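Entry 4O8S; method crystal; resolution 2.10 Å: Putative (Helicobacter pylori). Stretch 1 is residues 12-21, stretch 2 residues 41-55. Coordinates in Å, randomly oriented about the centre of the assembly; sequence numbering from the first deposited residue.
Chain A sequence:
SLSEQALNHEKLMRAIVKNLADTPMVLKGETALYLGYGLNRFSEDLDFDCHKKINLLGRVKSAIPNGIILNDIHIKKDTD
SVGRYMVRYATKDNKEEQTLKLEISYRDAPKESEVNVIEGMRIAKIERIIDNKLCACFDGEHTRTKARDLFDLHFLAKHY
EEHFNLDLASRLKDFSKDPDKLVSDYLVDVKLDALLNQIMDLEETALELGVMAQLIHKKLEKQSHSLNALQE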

# COMPACT_ATOMS: atom_id res chain seq x y z
N LEU A 12 7.32 -7.82 13.46
CA LEU A 12 8.25 -6.70 13.54
C LEU A 12 7.66 -5.46 12.92
O LEU A 12 7.76 -4.38 13.48
CB LEU A 12 9.58 -7.05 12.86
CG LEU A 12 10.59 -5.91 12.65
CD1 LEU A 12 11.08 -5.31 13.96
CD2 LEU A 12 11.76 -6.44 11.82
N MSE A 13 7.02 -5.61 11.75
CA MSE A 13 6.40 -4.46 11.10
C MSE A 13 5.37 -3.78 11.99
O MSE A 13 5.38 -2.56 12.15
CB MSE A 13 5.78 -4.85 9.77
CG MSE A 13 6.79 -5.29 8.71
SE MSE A 13 5.86 -5.33 6.95
CE MSE A 13 4.51 -6.69 7.31
N ARG A 14 4.48 -4.58 12.60
CA ARG A 14 3.44 -4.04 13.49
C ARG A 14 3.99 -3.28 14.69
O ARG A 14 3.50 -2.20 15.01
CB ARG A 14 2.52 -5.16 14.00
CG ARG A 14 1.55 -5.72 12.97
CD ARG A 14 0.47 -6.58 13.65
NE ARG A 14 -0.57 -6.95 12.69
CZ ARG A 14 -1.63 -6.20 12.42
NH1 ARG A 14 -1.81 -5.03 13.04
NH2 ARG A 14 -2.52 -6.61 11.52
N ALA A 15 4.99 -3.85 15.35
CA ALA A 15 5.59 -3.21 16.52
C ALA A 15 6.15 -1.85 16.12
O ALA A 15 5.97 -0.84 16.83
CB ALA A 15 6.69 -4.08 17.07
N ILE A 16 6.82 -1.81 14.97
CA ILE A 16 7.38 -0.56 14.51
C ILE A 16 6.29 0.47 14.30
O ILE A 16 6.36 1.57 14.86
CB ILE A 16 8.21 -0.76 13.21
CG1 ILE A 16 9.54 -1.43 13.54
CG2 ILE A 16 8.46 0.56 12.52
CD1 ILE A 16 10.28 -1.96 12.31
N VAL A 17 5.28 0.14 13.50
CA VAL A 17 4.23 1.12 13.20
C VAL A 17 3.50 1.57 14.47
O VAL A 17 3.23 2.76 14.66
CB VAL A 17 3.24 0.58 12.14
CG1 VAL A 17 2.19 1.64 11.80
CG2 VAL A 17 4.00 0.16 10.86
N LYS A 18 3.20 0.63 15.37
CA LYS A 18 2.57 1.00 16.64
C LYS A 18 3.48 1.95 17.45
O LYS A 18 3.00 2.92 18.04
CB LYS A 18 2.19 -0.26 17.42
CG LYS A 18 0.92 -0.96 16.87
CD LYS A 18 0.82 -2.41 17.34
CE LYS A 18 -0.63 -2.90 17.42
NZ LYS A 18 -1.40 -2.86 16.13
N ASN A 19 4.78 1.69 17.45
CA ASN A 19 5.71 2.59 18.14
C ASN A 19 5.62 4.02 17.63
O ASN A 19 5.74 4.97 18.40
CB ASN A 19 7.16 2.10 18.06
CG ASN A 19 8.10 2.90 18.95
OD1 ASN A 19 8.53 4.00 18.60
ND2 ASN A 19 8.40 2.35 20.13
N LEU A 20 5.38 4.18 16.33
CA LEU A 20 5.36 5.51 15.72
C LEU A 20 4.02 6.23 15.84
O LEU A 20 3.86 7.33 15.29
CB LEU A 20 5.77 5.41 14.26
CG LEU A 20 7.15 4.79 14.01
CD1 LEU A 20 7.35 4.47 12.53
CD2 LEU A 20 8.25 5.75 14.50
N ALA A 21 3.06 5.66 16.57
CA ALA A 21 1.72 6.27 16.65
C ALA A 21 1.69 7.65 17.31
O ALA A 21 0.76 8.45 17.09
CB ALA A 21 0.75 5.32 17.33
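Stretch 2 41-55: RFSEDLDFDCHKKIN

Stretch 2 lies along one side of the helix formed by residues 12-19 and runs the same way: its strand, which includes residues 46-49, makes an angle of only 14° with the helix axis, and the two axes come within 10.8 Å. The gap is filled by apolar side chains from both stretches, and no hydrogen bond crosses it. The helix bonds along its own backbone, as in Val17 N to Met13 O at 3.0 Å; toward stretch 2 it presents the apolar side chains of Met13, Ile16 and Val17, continued by Leu20 just past the helix.

The segment is extended through Ser43, and Glu44 breaks the run with a psi of -16°. Arg41 is out of reach of the helix. Phe42 sets off sideways, yet the end of its side chain (chi1 t) comes nearer, with CZ 4.3 Å from Met13 CE. At Ser43 the backbone takes over: its O lies 3.2 Å from CE of Met13, a selenomethionine whose m, t, m side chain reaches into this approach. Glu44 turns its CB away, and again the main chain makes the contact, with Glu44 O 3.7 Å from Met13 SE. Met13 alone thus meets Phe42, Ser43 and Glu44, the last two through their carbonyl oxygens as the nearest atoms.

Leu46 lies in the strand, and here the backbones draw nearest in register, Met13 CA to Leu46 CA being 7.4 Å. Leu46 points toward the helix and sits among three residues: its CD2 is 4.1 Å from Met13 SE and 3.9 Å from Val17 CG2, while its CD1 is 3.9 Å from Ile16 CG2. Asp47 is out of reach, in keeping with the alternation of a strand. Phe48 returns toward the helix one turn further on, its CZ 4.0 Å from Val17 CG2 and 3.7 Å from Leu20 CD1; both groups approach the ring obliquely. Val17, itself directed sideways, therefore bridges the two strand residues. Asp49 is again out of reach.

From Cys50 through Lys53 no residue touches the helix, and His51, Lys52 and Lys53 are exposed. The chain comes back at Ile54, which points toward stretch 1 and places CD1 3.9 Å from Leu20 CD2; here the CA atoms of Leu20 and Ile54 are 9.7 Å apart, so side chains must span a wider gap. Leu20, the first residue to leave helical phi/psi, closes the apolar stripe. Asn55 then caps a helix that begins just beyond the stretch.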

# COMPACT_ATOMS: atom_id res chain seq x y z
N ARG A 41 -3.22 -10.26 0.39
CA ARG A 41 -1.93 -10.80 -0.03
C ARG A 41 -0.97 -10.21 0.98
O ARG A 41 -1.29 -9.21 1.63
CB ARG A 41 -1.57 -10.34 -1.45
CG ARG A 41 -1.30 -8.83 -1.58
CD ARG A 41 -0.70 -8.49 -2.95
NE ARG A 41 -0.41 -7.07 -3.10
CZ ARG A 41 0.70 -6.49 -2.63
NH1 ARG A 41 1.60 -7.23 -1.99
NH2 ARG A 41 0.92 -5.19 -2.80
N PHE A 42 0.18 -10.84 1.15
CA PHE A 42 1.19 -10.33 2.07
C PHE A 42 1.89 -9.10 1.49
O PHE A 42 1.85 -8.88 0.26
CB PHE A 42 2.23 -11.42 2.35
CG PHE A 42 3.04 -11.19 3.60
CD1 PHE A 42 2.41 -10.91 4.81
CD2 PHE A 42 4.43 -11.27 3.57
CE1 PHE A 42 3.16 -10.70 5.97
CE2 PHE A 42 5.19 -11.07 4.72
CZ PHE A 42 4.55 -10.78 5.93
N SER A 43 2.50 -8.31 2.36
CA SER A 43 3.25 -7.10 1.97
C SER A 43 4.45 -7.00 2.91
O SER A 43 4.31 -7.22 4.11
CB SER A 43 2.37 -5.87 2.15
OG SER A 43 2.89 -4.73 1.46
N GLU A 44 5.63 -6.63 2.39
CA GLU A 44 6.85 -6.74 3.19
C GLU A 44 7.61 -5.44 3.46
O GLU A 44 8.48 -5.43 4.32
CB GLU A 44 7.84 -7.74 2.55
CG GLU A 44 7.21 -8.93 1.85
CD GLU A 44 8.20 -9.66 0.94
OE1 GLU A 44 8.62 -9.07 -0.09
OE2 GLU A 44 8.56 -10.81 1.25
N ASP A 45 7.32 -4.37 2.73
CA ASP A 45 8.05 -3.10 2.92
C ASP A 45 7.23 -2.10 3.75
O ASP A 45 6.00 -2.15 3.74
CB ASP A 45 8.39 -2.47 1.56
CG ASP A 45 9.25 -3.39 0.69
OD1 ASP A 45 10.02 -4.20 1.26
OD2 ASP A 45 9.16 -3.28 -0.57
N LEU A 46 7.90 -1.20 4.47
CA LEU A 46 7.17 -0.14 5.17
C LEU A 46 7.44 1.20 4.48
O LEU A 46 8.61 1.57 4.24
CB LEU A 46 7.57 -0.07 6.64
CG LEU A 46 7.16 -1.20 7.59
CD1 LEU A 46 7.75 -0.94 8.96
CD2 LEU A 46 5.64 -1.29 7.69
N ASP A 47 6.36 1.92 4.16
CA ASP A 47 6.48 3.21 3.48
C ASP A 47 5.67 4.26 4.23
O ASP A 47 4.47 4.05 4.52
CB ASP A 47 5.99 3.08 2.03
CG ASP A 47 6.62 4.11 1.10
OD1 ASP A 47 7.60 4.81 1.50
OD2 ASP A 47 6.16 4.22 -0.06
N PHE A 48 6.30 5.39 4.54
CA PHE A 48 5.65 6.44 5.33
C PHE A 48 5.72 7.80 4.65
O PHE A 48 6.61 8.04 3.80
CB PHE A 48 6.33 6.60 6.68
CG PHE A 48 6.28 5.38 7.55
CD1 PHE A 48 7.27 4.42 7.47
CD2 PHE A 48 5.26 5.23 8.50
CE1 PHE A 48 7.24 3.29 8.33
CE2 PHE A 48 5.22 4.12 9.34
CZ PHE A 48 6.21 3.14 9.25
N ASP A 49 4.79 8.67 5.02
CA ASP A 49 4.94 10.11 4.79
C ASP A 49 5.15 10.71 6.17
O ASP A 49 4.64 10.18 7.15
CB ASP A 49 3.68 10.74 4.20
CG ASP A 49 3.51 10.46 2.73
OD1 ASP A 49 4.54 10.27 2.02
OD2 ASP A 49 2.34 10.41 2.29
N CYS A 50 5.89 11.82 6.23
CA CYS A 50 6.07 12.54 7.48
C CYS A 50 6.44 13.98 7.14
O CYS A 50 7.21 14.21 6.21
CB CYS A 50 7.19 11.91 8.29
SG CYS A 50 7.12 12.31 10.06
N HIS A 51 5.91 14.95 7.88
CA HIS A 51 6.19 16.35 7.55
C HIS A 51 7.49 16.87 8.17
O HIS A 51 8.00 17.92 7.76
CB HIS A 51 5.02 17.26 7.95
CG HIS A 51 4.94 17.52 9.42
ND1 HIS A 51 4.26 16.69 10.29
CD2 HIS A 51 5.48 18.50 10.19
CE1 HIS A 51 4.37 17.16 11.52
NE2 HIS A 51 5.10 18.26 11.48
N LYS A 52 8.04 16.15 9.14
CA LYS A 52 9.35 16.52 9.69
C LYS A 52 10.18 15.31 10.12
O LYS A 52 9.67 14.18 10.22
CB LYS A 52 9.19 17.47 10.88
CG LYS A 52 8.72 16.76 12.16
CD LYS A 52 8.29 17.77 13.22
CE LYS A 52 7.61 17.08 14.40
NZ LYS A 52 6.90 18.03 15.31
N LYS A 53 11.46 15.56 10.39
CA LYS A 53 12.38 14.52 10.85
C LYS A 53 12.04 14.03 12.26
O LYS A 53 11.52 14.79 13.08
CB LYS A 53 13.82 15.05 10.84
CG LYS A 53 14.69 14.46 9.75
CD LYS A 53 14.24 14.91 8.36
CE LYS A 53 15.07 14.23 7.27
NZ LYS A 53 16.52 14.55 7.34
N ILE A 54 12.36 12.76 12.53
CA ILE A 54 12.17 12.16 13.85
C ILE A 54 13.38 11.28 14.21
O ILE A 54 14.30 11.12 13.39
CB ILE A 54 10.89 11.30 13.92
CG1 ILE A 54 11.04 10.04 13.07
CG2 ILE A 54 9.66 12.11 13.50
CD1 ILE A 54 10.59 8.76 13.76
N ASN A 55 13.38 10.70 15.41
CA ASN A 55 14.44 9.78 15.79
C ASN A 55 14.08 8.36 15.33
O ASN A 55 13.76 7.49 16.14
CB ASN A 55 14.73 9.82 17.30
CG ASN A 55 15.99 9.04 17.70
OD1 ASN A 55 16.69 8.46 16.86
ND2 ASN A 55 16.28 9.03 19.01